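Local structure of thermosome subunit (Methanococcoides burtonii, 3AQ1) at residues A[154-159]-A[309-314]; A[174-179]-A[301-306]; A[170-175]-A[269-274]; A[121-126]-A[159-164]; A[349-354]-A[448-453]. The protein probably binds unfolded polypeptides and assists their folding through ATP binding and hydrolysis, as group II chaperonins generally do. One frame throughout, in Å; residues are numbered along the deposited sequence.

Overall arrangement
From the N terminus, helix 121-132 enters contact 4, which closes a short loop onto 159-164. Contact 1 starts just before that loop ends, shares Gly159 with contact 4 and closes far later at 309-314, so the two cross. Contacts 3 and 2 both lie within the span of contact 1 and share Lys174 and Glu175; contact 3 closes first, on helix 269-279, and contact 2 later, on strand 300-305. Together contacts 1 to 3 join the larger mixed sheet, probably of the apical domain, to its flanking helix and loop and to the neighbouring three-stranded sheet. Contact 5 follows in series and ties helix 332-355 to helix 449-467.

Contact 1. Residues A[154-159]-A[309-314]; sequences EKRAGG and GKMTYV
The backbones of Glu154 and Arg156 stand well apart from the strand that carries Met311: CA of Glu154 and CA of Met311 are 10.9 Å apart, and the two strands run in roughly opposite directions. Glu154 belongs to a three-stranded sheet and Met311 to the larger mixed one, so side chains must bridge the gap. On the first strand Glu154 and Arg156, two positions apart, turn to the same side, while Met311 comes to meet them from the facing strand. Its CG lies anti to the carbonyl carbon (chi1 -76°), and the chain runs out until the final bend brings the methyl over the arginine. The CE atom of Met311 sits 3.4 Å above one face of the Arg156 guanidinium, displaced toward the rim, with CE 3.6 Å from Arg156 CZ. The sulfur keeps to the NH1 end, SD of Met311 lying 3.6 Å from Arg156 NH1. Glu154 adds a looser touch, its CG 4.5 Å from Met311 SD. Leu326 and His328 of strand 323-329 also touch Arg156. Methionine suits this place, probably a junction between the intermediate and apical parts of the chaperonin fold, being long, flexible and polarisable. Because the thioether lies over a face of the guanidinium, the contact probably rests mainly on dispersion and shape and leaves the in-plane N-H groups directed past the methionine.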
# COMPACT_ATOMS: atom_id res chain seq x y z
N GLU A 154 11.53 -10.54 -2.83
CA GLU A 154 12.05 -11.89 -2.97
C GLU A 154 13.00 -12.07 -1.81
O GLU A 154 14.02 -11.38 -1.71
CB GLU A 154 12.78 -12.07 -4.31
CG GLU A 154 13.39 -13.44 -4.51
CD GLU A 154 12.34 -14.48 -4.84
OE1 GLU A 154 11.30 -14.07 -5.38
OE2 GLU A 154 12.56 -15.68 -4.54
N LYS A 155 12.67 -12.97 -0.89
CA LYS A 155 13.45 -13.06 0.33
C LYS A 155 14.62 -14.03 0.20
O LYS A 155 14.46 -15.20 -0.15
CB LYS A 155 12.57 -13.35 1.56
CG LYS A 155 11.67 -14.55 1.44
CD LYS A 155 10.37 -14.36 2.21
CE LYS A 155 9.51 -15.61 2.06
NZ LYS A 155 8.13 -15.40 2.57
N ARG A 156 15.81 -13.49 0.45
CA ARG A 156 17.03 -14.28 0.43
C ARG A 156 17.57 -14.50 1.86
O ARG A 156 18.16 -13.60 2.47
CB ARG A 156 18.08 -13.57 -0.43
CG ARG A 156 17.59 -13.16 -1.81
CD ARG A 156 18.59 -13.58 -2.89
NE ARG A 156 18.69 -15.03 -3.00
CZ ARG A 156 17.65 -15.85 -3.15
NH1 ARG A 156 16.41 -15.36 -3.20
NH2 ARG A 156 17.84 -17.15 -3.25
N ALA A 157 17.36 -15.70 2.40
CA ALA A 157 17.84 -16.00 3.75
C ALA A 157 19.36 -15.92 3.80
O ALA A 157 20.05 -16.39 2.89
CB ALA A 157 17.36 -17.36 4.19
N GLY A 158 19.89 -15.31 4.86
CA GLY A 158 21.33 -15.21 5.05
C GLY A 158 21.90 -13.80 4.92
O GLY A 158 21.47 -13.03 4.06
N GLY A 159 22.88 -13.48 5.76
CA GLY A 159 23.53 -12.17 5.76
C GLY A 159 22.82 -11.15 6.62
O GLY A 159 22.13 -11.50 7.58
N GLY A 309 21.68 -21.48 -5.03
CA GLY A 309 21.34 -21.89 -6.38
C GLY A 309 21.52 -20.80 -7.44
O GLY A 309 22.47 -20.02 -7.39
N LYS A 310 20.61 -20.77 -8.41
CA LYS A 310 20.68 -19.79 -9.48
C LYS A 310 19.31 -19.12 -9.66
O LYS A 310 18.27 -19.71 -9.36
CB LYS A 310 21.12 -20.44 -10.80
CG LYS A 310 22.35 -21.34 -10.69
CD LYS A 310 22.70 -21.95 -12.03
CE LYS A 310 23.81 -23.00 -11.94
NZ LYS A 310 24.27 -23.46 -13.30
N MET A 311 19.33 -17.88 -10.14
CA MET A 311 18.09 -17.13 -10.38
C MET A 311 18.04 -16.42 -11.76
O MET A 311 19.07 -16.18 -12.39
CB MET A 311 17.86 -16.13 -9.25
CG MET A 311 17.36 -16.79 -7.96
SD MET A 311 16.55 -15.66 -6.79
CE MET A 311 17.88 -14.50 -6.47
N THR A 312 16.84 -16.08 -12.21
CA THR A 312 16.70 -15.39 -13.50
C THR A 312 16.42 -13.89 -13.37
O THR A 312 15.34 -13.51 -12.94
CB THR A 312 15.62 -16.02 -14.36
OG1 THR A 312 16.03 -17.34 -14.74
CG2 THR A 312 15.42 -15.21 -15.61
N TYR A 313 17.39 -13.06 -13.74
CA TYR A 313 17.24 -11.60 -13.72
C TYR A 313 16.71 -11.03 -15.07
O TYR A 313 17.28 -11.28 -16.13
CB TYR A 313 18.57 -10.93 -13.37
CG TYR A 313 19.07 -11.14 -11.96
CD1 TYR A 313 19.19 -10.07 -11.07
CD2 TYR A 313 19.44 -12.40 -11.50
CE1 TYR A 313 19.65 -10.25 -9.79
CE2 TYR A 313 19.90 -12.59 -10.20
CZ TYR A 313 20.00 -11.51 -9.36
OH TYR A 313 20.46 -11.70 -8.08
N VAL A 314 15.64 -10.25 -15.00
CA VAL A 314 15.08 -9.57 -16.17
C VAL A 314 15.18 -8.05 -15.96
O VAL A 314 14.32 -7.46 -15.33
CB VAL A 314 13.61 -9.97 -16.38
CG1 VAL A 314 13.06 -9.32 -17.60
CG2 VAL A 314 13.49 -11.48 -16.49

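Contact 2. Residues A[174-179]-A[301-306]; sequences KERSHP and VEEKEV
Two torsions set up the grip of Arg176 on Glu303. The glutamate sends CG anti to its own backbone N (chi1 -168°) and stays extended, carrying the carboxylate across to the loop, while a bend at chi3 (-70°) in the arginine turns NE back to the side of its own main-chain N-H. A salt bridge from a loop arginine to a strand glutamate, which also takes a loop backbone N-H, holds the irregular segment 174-179 to strand 300-305 in what is probably the apical domain. Glu303 OE1 takes two bonds. Arg176 N reaches OE1 of Glu303 at 2.8 Å, nearly along the C-O axis, and Arg176 NE reaches the same OE1 at 2.9 Å from well above the carboxylate plane (62° out of it), although that oxygen lies in the guanidinium plane. The salt bridge from Arg176 NH2 to Glu303 OE2 measures 2.8 Å, but the place of OE2 is less sure. A glutamate suits this largely buried site because one carboxylate can satisfy both a backbone N-H and a charged side chain, fixing how loop and guanidinium are turned. Glu175 passes close by, its CB 3.5 Å from Glu303 OE1. The side chain of Tyr262, on strand 262-264, touches both Arg176 and Glu303. The remaining corner of the guanidinium is taken up nearby, where Arg176 NH1 donates to the backbone oxygen of Met181.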
# COMPACT_ATOMS: atom_id res chain seq x y z
N LYS A 174 14.03 -18.98 -10.54
CA LYS A 174 13.94 -20.10 -11.46
C LYS A 174 15.19 -20.12 -12.33
O LYS A 174 15.79 -19.07 -12.58
CB LYS A 174 12.68 -19.99 -12.32
CG LYS A 174 11.54 -20.89 -11.86
CD LYS A 174 11.84 -22.35 -12.17
CE LYS A 174 10.74 -23.26 -11.67
NZ LYS A 174 10.83 -23.40 -10.19
N GLU A 175 15.61 -21.29 -12.76
CA GLU A 175 16.79 -21.34 -13.60
C GLU A 175 16.47 -21.83 -15.00
O GLU A 175 15.31 -22.11 -15.30
CB GLU A 175 17.94 -22.10 -12.90
CG GLU A 175 17.78 -23.58 -12.76
CD GLU A 175 18.92 -24.20 -11.97
OE1 GLU A 175 19.78 -24.89 -12.57
OE2 GLU A 175 18.96 -23.98 -10.73
N ARG A 176 17.47 -21.87 -15.88
CA ARG A 176 17.26 -22.36 -17.24
C ARG A 176 16.82 -23.81 -17.17
O ARG A 176 17.36 -24.57 -16.36
CB ARG A 176 18.55 -22.29 -18.04
CG ARG A 176 18.95 -20.93 -18.49
CD ARG A 176 20.36 -20.99 -18.99
NE ARG A 176 21.28 -21.20 -17.89
CZ ARG A 176 22.54 -21.60 -18.03
NH1 ARG A 176 23.02 -21.83 -19.24
NH2 ARG A 176 23.32 -21.76 -16.97
N SER A 177 15.86 -24.19 -18.00
CA SER A 177 15.34 -25.56 -17.98
C SER A 177 16.34 -26.57 -18.52
O SER A 177 16.31 -27.75 -18.14
CB SER A 177 14.02 -25.68 -18.73
OG SER A 177 14.23 -25.50 -20.11
N HIS A 178 17.19 -26.10 -19.44
CA HIS A 178 18.21 -26.94 -20.07
C HIS A 178 19.54 -26.21 -19.94
O HIS A 178 19.62 -25.00 -20.15
CB HIS A 178 17.87 -27.21 -21.55
CG HIS A 178 18.58 -28.39 -22.15
ND1 HIS A 178 19.89 -28.34 -22.57
CD2 HIS A 178 18.14 -29.64 -22.44
CE1 HIS A 178 20.23 -29.51 -23.08
NE2 HIS A 178 19.19 -30.32 -23.01
N PRO A 179 20.60 -26.95 -19.59
CA PRO A 179 21.89 -26.35 -19.26
C PRO A 179 22.62 -25.81 -20.49
O PRO A 179 23.57 -25.02 -20.34
CB PRO A 179 22.68 -27.51 -18.65
CG PRO A 179 21.68 -28.59 -18.43
CD PRO A 179 20.62 -28.41 -19.44
N VAL A 301 18.06 -10.55 -20.15
CA VAL A 301 17.64 -11.68 -19.36
C VAL A 301 18.85 -12.56 -19.14
O VAL A 301 19.48 -12.99 -20.10
CB VAL A 301 16.55 -12.47 -20.06
CG1 VAL A 301 16.37 -13.83 -19.38
CG2 VAL A 301 15.25 -11.67 -20.04
N GLU A 302 19.21 -12.81 -17.88
CA GLU A 302 20.35 -13.68 -17.57
C GLU A 302 20.20 -14.44 -16.27
O GLU A 302 19.47 -14.03 -15.38
CB GLU A 302 21.66 -12.90 -17.54
CG GLU A 302 21.79 -11.94 -16.40
CD GLU A 302 23.21 -11.43 -16.24
OE1 GLU A 302 24.16 -12.15 -16.64
OE2 GLU A 302 23.38 -10.31 -15.69
N GLU A 303 20.88 -15.57 -16.20
CA GLU A 303 20.94 -16.39 -15.00
C GLU A 303 22.18 -15.99 -14.22
O GLU A 303 23.30 -16.14 -14.69
CB GLU A 303 21.04 -17.86 -15.40
CG GLU A 303 20.81 -18.86 -14.29
CD GLU A 303 20.96 -20.29 -14.78
OE1 GLU A 303 19.99 -20.81 -15.36
OE2 GLU A 303 22.05 -20.91 -14.59
N LYS A 304 21.97 -15.43 -13.02
CA LYS A 304 23.07 -15.08 -12.13
C LYS A 304 23.20 -16.14 -11.05
O LYS A 304 22.20 -16.75 -10.65
CB LYS A 304 22.86 -13.72 -11.46
CG LYS A 304 23.10 -12.51 -12.36
CD LYS A 304 23.30 -11.24 -11.53
CE LYS A 304 24.21 -10.24 -12.26
NZ LYS A 304 24.74 -9.18 -11.36
N GLU A 305 24.42 -16.36 -10.59
CA GLU A 305 24.64 -17.18 -9.41
C GLU A 305 24.68 -16.35 -8.11
O GLU A 305 25.59 -15.55 -7.90
CB GLU A 305 25.90 -18.04 -9.58
CG GLU A 305 25.88 -19.32 -8.77
CD GLU A 305 26.55 -20.48 -9.50
OE1 GLU A 305 27.00 -20.28 -10.65
OE2 GLU A 305 26.62 -21.59 -8.92
N VAL A 306 23.65 -16.50 -7.27
CA VAL A 306 23.66 -15.98 -5.90
C VAL A 306 23.27 -17.15 -5.01
O VAL A 306 22.15 -17.66 -5.10
CB VAL A 306 22.69 -14.80 -5.69
CG1 VAL A 306 22.57 -14.44 -4.19
CG2 VAL A 306 23.14 -13.59 -6.50

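Contact 3. Residues A[170-175]-A[269-274]; sequences LVIDKE and KSDLKR
Here a helix packs on a beta sheet: strand 170-172, with Leu170 and Ile172, meets the first turns of helix 269-279 through Arg274 and Asp271. The axes come within 9.9 Å and run nearly antiparallel, at 156°. Leu170 crosses Arg274 at about a right angle, its CD1 3.8 Å from Arg274 CD and its CD2 3.9 Å from Arg274 CB, so the arginine's aliphatic part offers an apolar surface for a buried leucine. Two methyls of Ile172 lie over one face of the Asp271 carboxylate, CD1 toward OD1, 3.5 Å from Asp271 CG, and CG2 3.6 Å from Asp271 OD2. Both oxygens are provided for: OD1 of Asp271 forms a salt bridge with Lys152, and a water 2.9 Å from Asp271 OD2 donates to it while accepting from Asp173 N at 3.0 Å. Exchanging Asp271 for an alanine would probably leave Lys152 without this acidic mate and the bridging water without its helix-side acceptor. That water reaches the strand at its end, in an inverse gamma turn centred on Asp173. Such helix-on-sheet packing, its buried acid held by a lysine and a water, is consistent with the apical domain of group II chaperonins.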
# COMPACT_ATOMS: atom_id res chain seq x y z
N LEU A 170 13.13 -7.24 -12.58
CA LEU A 170 12.32 -8.30 -11.99
C LEU A 170 13.16 -9.55 -11.83
O LEU A 170 13.75 -10.01 -12.79
CB LEU A 170 11.14 -8.61 -12.91
CG LEU A 170 10.17 -9.68 -12.44
CD1 LEU A 170 9.48 -9.21 -11.19
CD2 LEU A 170 9.14 -10.01 -13.52
N VAL A 171 13.22 -10.10 -10.62
CA VAL A 171 14.01 -11.31 -10.35
C VAL A 171 13.11 -12.53 -10.09
O VAL A 171 12.19 -12.46 -9.30
CB VAL A 171 14.94 -11.10 -9.15
CG1 VAL A 171 15.66 -12.39 -8.82
CG2 VAL A 171 15.95 -9.98 -9.45
N ILE A 172 13.36 -13.64 -10.78
CA ILE A 172 12.52 -14.84 -10.70
C ILE A 172 13.37 -15.96 -10.16
O ILE A 172 14.42 -16.26 -10.72
CB ILE A 172 12.05 -15.35 -12.10
CG1 ILE A 172 11.36 -14.26 -12.90
CG2 ILE A 172 11.12 -16.56 -11.98
CD1 ILE A 172 10.26 -13.61 -12.15
N ASP A 173 12.93 -16.59 -9.07
CA ASP A 173 13.67 -17.70 -8.50
C ASP A 173 13.47 -18.98 -9.33
O ASP A 173 12.81 -19.92 -8.89
CB ASP A 173 13.26 -17.94 -7.06
CG ASP A 173 14.19 -18.87 -6.35
OD1 ASP A 173 15.34 -18.98 -6.81
OD2 ASP A 173 13.78 -19.48 -5.34
N LYS A 174 14.03 -18.98 -10.54
CA LYS A 174 13.94 -20.10 -11.46
C LYS A 174 15.19 -20.12 -12.33
O LYS A 174 15.79 -19.07 -12.58
CB LYS A 174 12.68 -19.99 -12.32
CG LYS A 174 11.54 -20.89 -11.86
CD LYS A 174 11.84 -22.35 -12.17
CE LYS A 174 10.74 -23.26 -11.67
NZ LYS A 174 10.83 -23.40 -10.19
N GLU A 175 15.61 -21.29 -12.76
CA GLU A 175 16.79 -21.34 -13.60
C GLU A 175 16.47 -21.83 -15.00
O GLU A 175 15.31 -22.11 -15.30
CB GLU A 175 17.94 -22.10 -12.90
CG GLU A 175 17.78 -23.58 -12.76
CD GLU A 175 18.92 -24.20 -11.97
OE1 GLU A 175 19.78 -24.89 -12.57
OE2 GLU A 175 18.96 -23.98 -10.73
N LYS A 269 2.50 -18.54 -11.58
CA LYS A 269 1.47 -17.68 -12.18
C LYS A 269 1.63 -16.18 -11.83
O LYS A 269 1.34 -15.32 -12.65
CB LYS A 269 0.07 -18.18 -11.79
CG LYS A 269 -1.02 -17.97 -12.86
CD LYS A 269 -2.33 -18.72 -12.52
CE LYS A 269 -3.28 -18.79 -13.74
NZ LYS A 269 -4.38 -19.81 -13.62
N SER A 270 2.10 -15.87 -10.64
CA SER A 270 2.19 -14.47 -10.24
C SER A 270 3.43 -13.82 -10.83
O SER A 270 3.46 -12.61 -11.07
CB SER A 270 2.20 -14.34 -8.72
OG SER A 270 3.41 -14.86 -8.19
N ASP A 271 4.47 -14.62 -11.00
CA ASP A 271 5.67 -14.20 -11.70
C ASP A 271 5.36 -13.96 -13.17
O ASP A 271 5.89 -13.04 -13.79
CB ASP A 271 6.77 -15.26 -11.54
CG ASP A 271 7.66 -15.00 -10.34
OD1 ASP A 271 7.77 -13.82 -9.93
OD2 ASP A 271 8.26 -15.96 -9.82
N LEU A 272 4.48 -14.79 -13.73
CA LEU A 272 4.02 -14.62 -15.09
C LEU A 272 3.23 -13.32 -15.23
O LEU A 272 3.37 -12.62 -16.24
CB LEU A 272 3.20 -15.83 -15.52
CG LEU A 272 3.45 -16.40 -16.93
CD1 LEU A 272 4.92 -16.75 -17.16
CD2 LEU A 272 2.60 -17.63 -17.18
N LYS A 273 2.42 -13.00 -14.23
CA LYS A 273 1.66 -11.75 -14.24
C LYS A 273 2.61 -10.59 -14.25
O LYS A 273 2.45 -9.65 -15.02
CB LYS A 273 0.73 -11.63 -13.02
CG LYS A 273 -0.74 -11.88 -13.33
CD LYS A 273 -1.63 -11.55 -12.12
CE LYS A 273 -3.11 -11.84 -12.41
NZ LYS A 273 -4.02 -11.48 -11.28
N ARG A 274 3.62 -10.66 -13.39
CA ARG A 274 4.61 -9.61 -13.30
C ARG A 274 5.41 -9.47 -14.62
O ARG A 274 5.63 -8.35 -15.09
CB ARG A 274 5.55 -9.84 -12.12
CG ARG A 274 4.91 -9.76 -10.76
CD ARG A 274 6.02 -9.59 -9.69
NE ARG A 274 5.63 -10.13 -8.39
CZ ARG A 274 5.16 -9.39 -7.39
NH1 ARG A 274 5.04 -8.07 -7.52
NH2 ARG A 274 4.81 -9.98 -6.24
O HOH W 1 10.32 -15.92 -7.84

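Contact 4. Residues A[121-126]-A[159-164]; sequences KEKLSA and GSIDDS
Ile161 meets the helix with two branches. Its CG2 lies under the extended chain of Lys123, 3.4 Å from CD, and its CD1 touches Leu124 CD1 at 3.5 Å, the two side chains crossing at about a right angle. CG1 anti to the backbone N (chi1 -170°) carries CD1 toward the leucine. Asp162 sits beside the same lysine, where NZ of Lys123 and OD2 of Asp162 make a salt bridge of 3.1 Å whose hydrogen bond is weak; this suits a solvent-exposed edge, with the lysine lying over the buried isoleucine. Substituting a serine for Ile161 would probably open a gap beneath Lys123 and beside Leu124. In the next shell, the 3-10 turn 161-163 is fastened by its own residues. Ser160 N donates to Asp163 OD2 at 3.1 Å, almost straight at 174°, and Asp163 N returns a bond to Ser160 O of 2.9 Å. Gly159 leaves room for this, since a side chain there would run into that carboxylate. The same leucine, Leu124, also rests on Leu338 and Ala341 of helix 332-355. The contact docks the connection between strands 151-157 and 165-167, the outer strands of a three-stranded sheet, on a helix, in what is probably the chaperonin intermediate domain.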
# COMPACT_ATOMS: atom_id res chain seq x y z
N LYS A 121 14.70 -1.66 12.88
CA LYS A 121 13.81 -0.54 12.57
C LYS A 121 14.45 0.55 11.67
O LYS A 121 13.88 0.94 10.66
CB LYS A 121 13.23 0.04 13.87
CG LYS A 121 12.42 1.31 13.71
CD LYS A 121 11.18 1.22 14.58
CE LYS A 121 10.61 2.59 14.88
NZ LYS A 121 9.25 2.47 15.50
N GLU A 122 15.64 1.01 12.03
CA GLU A 122 16.32 2.01 11.22
C GLU A 122 16.57 1.55 9.78
O GLU A 122 16.21 2.23 8.83
CB GLU A 122 17.64 2.43 11.86
CG GLU A 122 17.51 3.08 13.23
CD GLU A 122 17.30 2.08 14.37
OE1 GLU A 122 17.60 0.87 14.20
OE2 GLU A 122 16.84 2.51 15.45
N LYS A 123 17.19 0.38 9.64
CA LYS A 123 17.61 -0.13 8.33
C LYS A 123 16.44 -0.53 7.44
O LYS A 123 16.48 -0.31 6.23
CB LYS A 123 18.59 -1.31 8.47
CG LYS A 123 20.00 -0.93 8.92
CD LYS A 123 20.77 -2.16 9.40
CE LYS A 123 22.13 -1.84 10.03
NZ LYS A 123 22.74 -3.05 10.66
N LEU A 124 15.41 -1.13 8.01
CA LEU A 124 14.25 -1.49 7.20
C LEU A 124 13.49 -0.25 6.73
O LEU A 124 12.87 -0.24 5.66
CB LEU A 124 13.32 -2.44 7.95
CG LEU A 124 12.36 -3.17 7.02
CD1 LEU A 124 13.12 -4.05 6.03
CD2 LEU A 124 11.38 -3.98 7.82
N SER A 125 13.55 0.82 7.51
CA SER A 125 12.90 2.07 7.14
C SER A 125 13.59 2.70 5.93
O SER A 125 12.94 3.14 4.99
CB SER A 125 12.92 3.04 8.33
OG SER A 125 12.11 2.55 9.37
N ALA A 126 14.91 2.73 5.99
CA ALA A 126 15.73 3.20 4.90
C ALA A 126 15.44 2.43 3.62
O ALA A 126 15.31 3.00 2.54
CB ALA A 126 17.20 3.07 5.26
N GLY A 159 22.88 -13.48 5.76
CA GLY A 159 23.53 -12.17 5.76
C GLY A 159 22.82 -11.15 6.62
O GLY A 159 22.13 -11.50 7.58
N SER A 160 22.99 -9.88 6.26
CA SER A 160 22.41 -8.76 6.99
C SER A 160 21.39 -8.05 6.12
O SER A 160 21.42 -8.15 4.90
CB SER A 160 23.54 -7.80 7.43
OG SER A 160 23.14 -6.44 7.53
N ILE A 161 20.47 -7.32 6.74
CA ILE A 161 19.51 -6.54 5.98
C ILE A 161 20.26 -5.52 5.12
O ILE A 161 19.71 -4.98 4.17
CB ILE A 161 18.57 -5.81 6.92
CG1 ILE A 161 17.42 -5.18 6.15
CG2 ILE A 161 19.32 -4.76 7.69
CD1 ILE A 161 16.45 -4.51 7.07
N ASP A 162 21.52 -5.27 5.47
CA ASP A 162 22.35 -4.32 4.74
C ASP A 162 22.78 -4.87 3.37
O ASP A 162 23.14 -4.11 2.47
CB ASP A 162 23.60 -3.97 5.56
CG ASP A 162 23.32 -2.94 6.65
OD1 ASP A 162 22.52 -2.00 6.41
OD2 ASP A 162 23.92 -3.06 7.74
N ASP A 163 22.74 -6.19 3.22
CA ASP A 163 23.08 -6.84 1.97
C ASP A 163 21.85 -6.89 1.08
O ASP A 163 21.88 -7.51 0.02
CB ASP A 163 23.56 -8.27 2.21
CG ASP A 163 24.76 -8.35 3.14
OD1 ASP A 163 25.58 -7.41 3.15
OD2 ASP A 163 24.88 -9.38 3.85
N SER A 164 20.75 -6.28 1.49
CA SER A 164 19.57 -6.27 0.63
C SER A 164 19.83 -5.45 -0.64
O SER A 164 20.53 -4.44 -0.62
CB SER A 164 18.34 -5.78 1.39
OG SER A 164 17.91 -6.76 2.31

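Contact 5. Residues A[349-354]-A[448-453]; sequences VGVVIE and PLRIKT
The guanidinium of Arg450 has Val351 over one face and Glu354 at its edge. CG1 of Val351 stands 3.4 Å above the guanidinium plane, offset toward the rim, and CG2 of Val351 comes 3.5 Å from Arg450 NH1. At the edge, Glu354 OE1 lies near that plane and accepts from NH2 of Arg450 at 3.2 Å with an N-H...O angle of 156°, as part of a salt bridge; the bond from NH1 to the same OE1, at 3.5 Å, is weak. The carboxylate is turned 42° from the guanidinium, and OE1 is approached from above its own plane. A first torsion that sets CG between the backbone N and the carbonyl carbon (chi1 86°) and a bend at chi3 steer the arginine here. Pro448, at the N-cap position of helix 449-467, also touches Val351, its CB 4.0 Å from Val351 CG1. Both charges have further partners: Arg450 NE forms a salt bridge with Asp355, and Glu354 OE2 accepts from the backbone N of Val145. The contact joins helix 332-355 to helix 449-467, probably at the hinge between intermediate and equatorial domains. Two acids and a valine on its face probably limit how the guanidinium can turn.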
# COMPACT_ATOMS: atom_id res chain seq x y z
N VAL A 349 3.96 4.20 3.40
CA VAL A 349 4.70 5.24 2.72
C VAL A 349 4.12 5.59 1.33
O VAL A 349 3.99 6.77 0.97
CB VAL A 349 6.18 4.88 2.62
CG1 VAL A 349 6.96 5.99 1.92
CG2 VAL A 349 6.71 4.64 4.02
N GLY A 350 3.75 4.57 0.56
CA GLY A 350 3.09 4.78 -0.71
C GLY A 350 1.85 5.64 -0.56
O GLY A 350 1.69 6.66 -1.22
N VAL A 351 0.96 5.23 0.34
CA VAL A 351 -0.29 5.94 0.56
C VAL A 351 -0.09 7.36 1.06
O VAL A 351 -0.80 8.27 0.66
CB VAL A 351 -1.20 5.16 1.51
CG1 VAL A 351 -2.35 6.05 1.98
CG2 VAL A 351 -1.70 3.89 0.81
N VAL A 352 0.89 7.57 1.94
CA VAL A 352 1.18 8.92 2.40
C VAL A 352 1.67 9.79 1.24
O VAL A 352 1.20 10.91 1.05
CB VAL A 352 2.21 8.92 3.55
CG1 VAL A 352 2.74 10.31 3.80
CG2 VAL A 352 1.60 8.35 4.81
N ILE A 353 2.61 9.27 0.45
CA ILE A 353 3.16 10.02 -0.67
C ILE A 353 2.06 10.39 -1.66
O ILE A 353 2.03 11.49 -2.20
CB ILE A 353 4.30 9.24 -1.37
CG1 ILE A 353 5.54 9.23 -0.49
CG2 ILE A 353 4.62 9.85 -2.74
CD1 ILE A 353 6.72 8.53 -1.09
N GLU A 354 1.13 9.47 -1.87
CA GLU A 354 -0.01 9.76 -2.73
C GLU A 354 -0.89 10.89 -2.16
O GLU A 354 -1.15 11.87 -2.85
CB GLU A 354 -0.83 8.50 -3.02
CG GLU A 354 -0.17 7.58 -4.04
CD GLU A 354 -0.95 6.31 -4.29
OE1 GLU A 354 -1.65 5.83 -3.37
OE2 GLU A 354 -0.84 5.77 -5.42
N PRO A 448 -2.95 8.03 7.89
CA PRO A 448 -3.01 8.59 6.54
C PRO A 448 -4.26 9.44 6.38
O PRO A 448 -5.31 9.05 6.89
CB PRO A 448 -3.13 7.35 5.65
CG PRO A 448 -2.94 6.16 6.55
CD PRO A 448 -3.34 6.61 7.91
N LEU A 449 -4.15 10.58 5.71
CA LEU A 449 -5.32 11.42 5.46
C LEU A 449 -6.49 10.63 4.86
O LEU A 449 -7.63 10.78 5.30
CB LEU A 449 -4.97 12.59 4.55
CG LEU A 449 -6.14 13.55 4.32
CD1 LEU A 449 -6.57 14.18 5.62
CD2 LEU A 449 -5.80 14.63 3.33
N ARG A 450 -6.23 9.80 3.85
CA ARG A 450 -7.33 9.13 3.16
C ARG A 450 -8.19 8.25 4.09
O ARG A 450 -9.40 8.17 3.94
CB ARG A 450 -6.85 8.34 1.93
CG ARG A 450 -6.36 6.93 2.21
CD ARG A 450 -6.01 6.20 0.92
NE ARG A 450 -5.32 7.07 -0.02
CZ ARG A 450 -4.47 6.64 -0.95
NH1 ARG A 450 -4.21 5.36 -1.06
NH2 ARG A 450 -3.89 7.51 -1.76
N ILE A 451 -7.56 7.62 5.07
CA ILE A 451 -8.32 6.83 6.03
C ILE A 451 -9.18 7.75 6.88
O ILE A 451 -10.38 7.52 7.06
CB ILE A 451 -7.40 5.97 6.93
CG1 ILE A 451 -6.82 4.81 6.12
CG2 ILE A 451 -8.17 5.46 8.14
CD1 ILE A 451 -7.87 3.99 5.37
N LYS A 452 -8.59 8.82 7.40
CA LYS A 452 -9.34 9.72 8.23
C LYS A 452 -10.59 10.28 7.50
O LYS A 452 -11.67 10.36 8.10
CB LYS A 452 -8.45 10.84 8.77
CG LYS A 452 -9.05 11.57 9.94
CD LYS A 452 -9.37 10.61 11.10
CE LYS A 452 -8.11 10.13 11.81
NZ LYS A 452 -8.43 9.22 12.94
N THR A 453 -10.46 10.65 6.22
CA THR A 453 -11.60 11.21 5.49
C THR A 453 -12.56 10.13 5.03
O THR A 453 -13.75 10.37 4.92
CB THR A 453 -11.21 12.07 4.26
OG1 THR A 453 -10.54 11.26 3.28
CG2 THR A 453 -10.33 13.23 4.67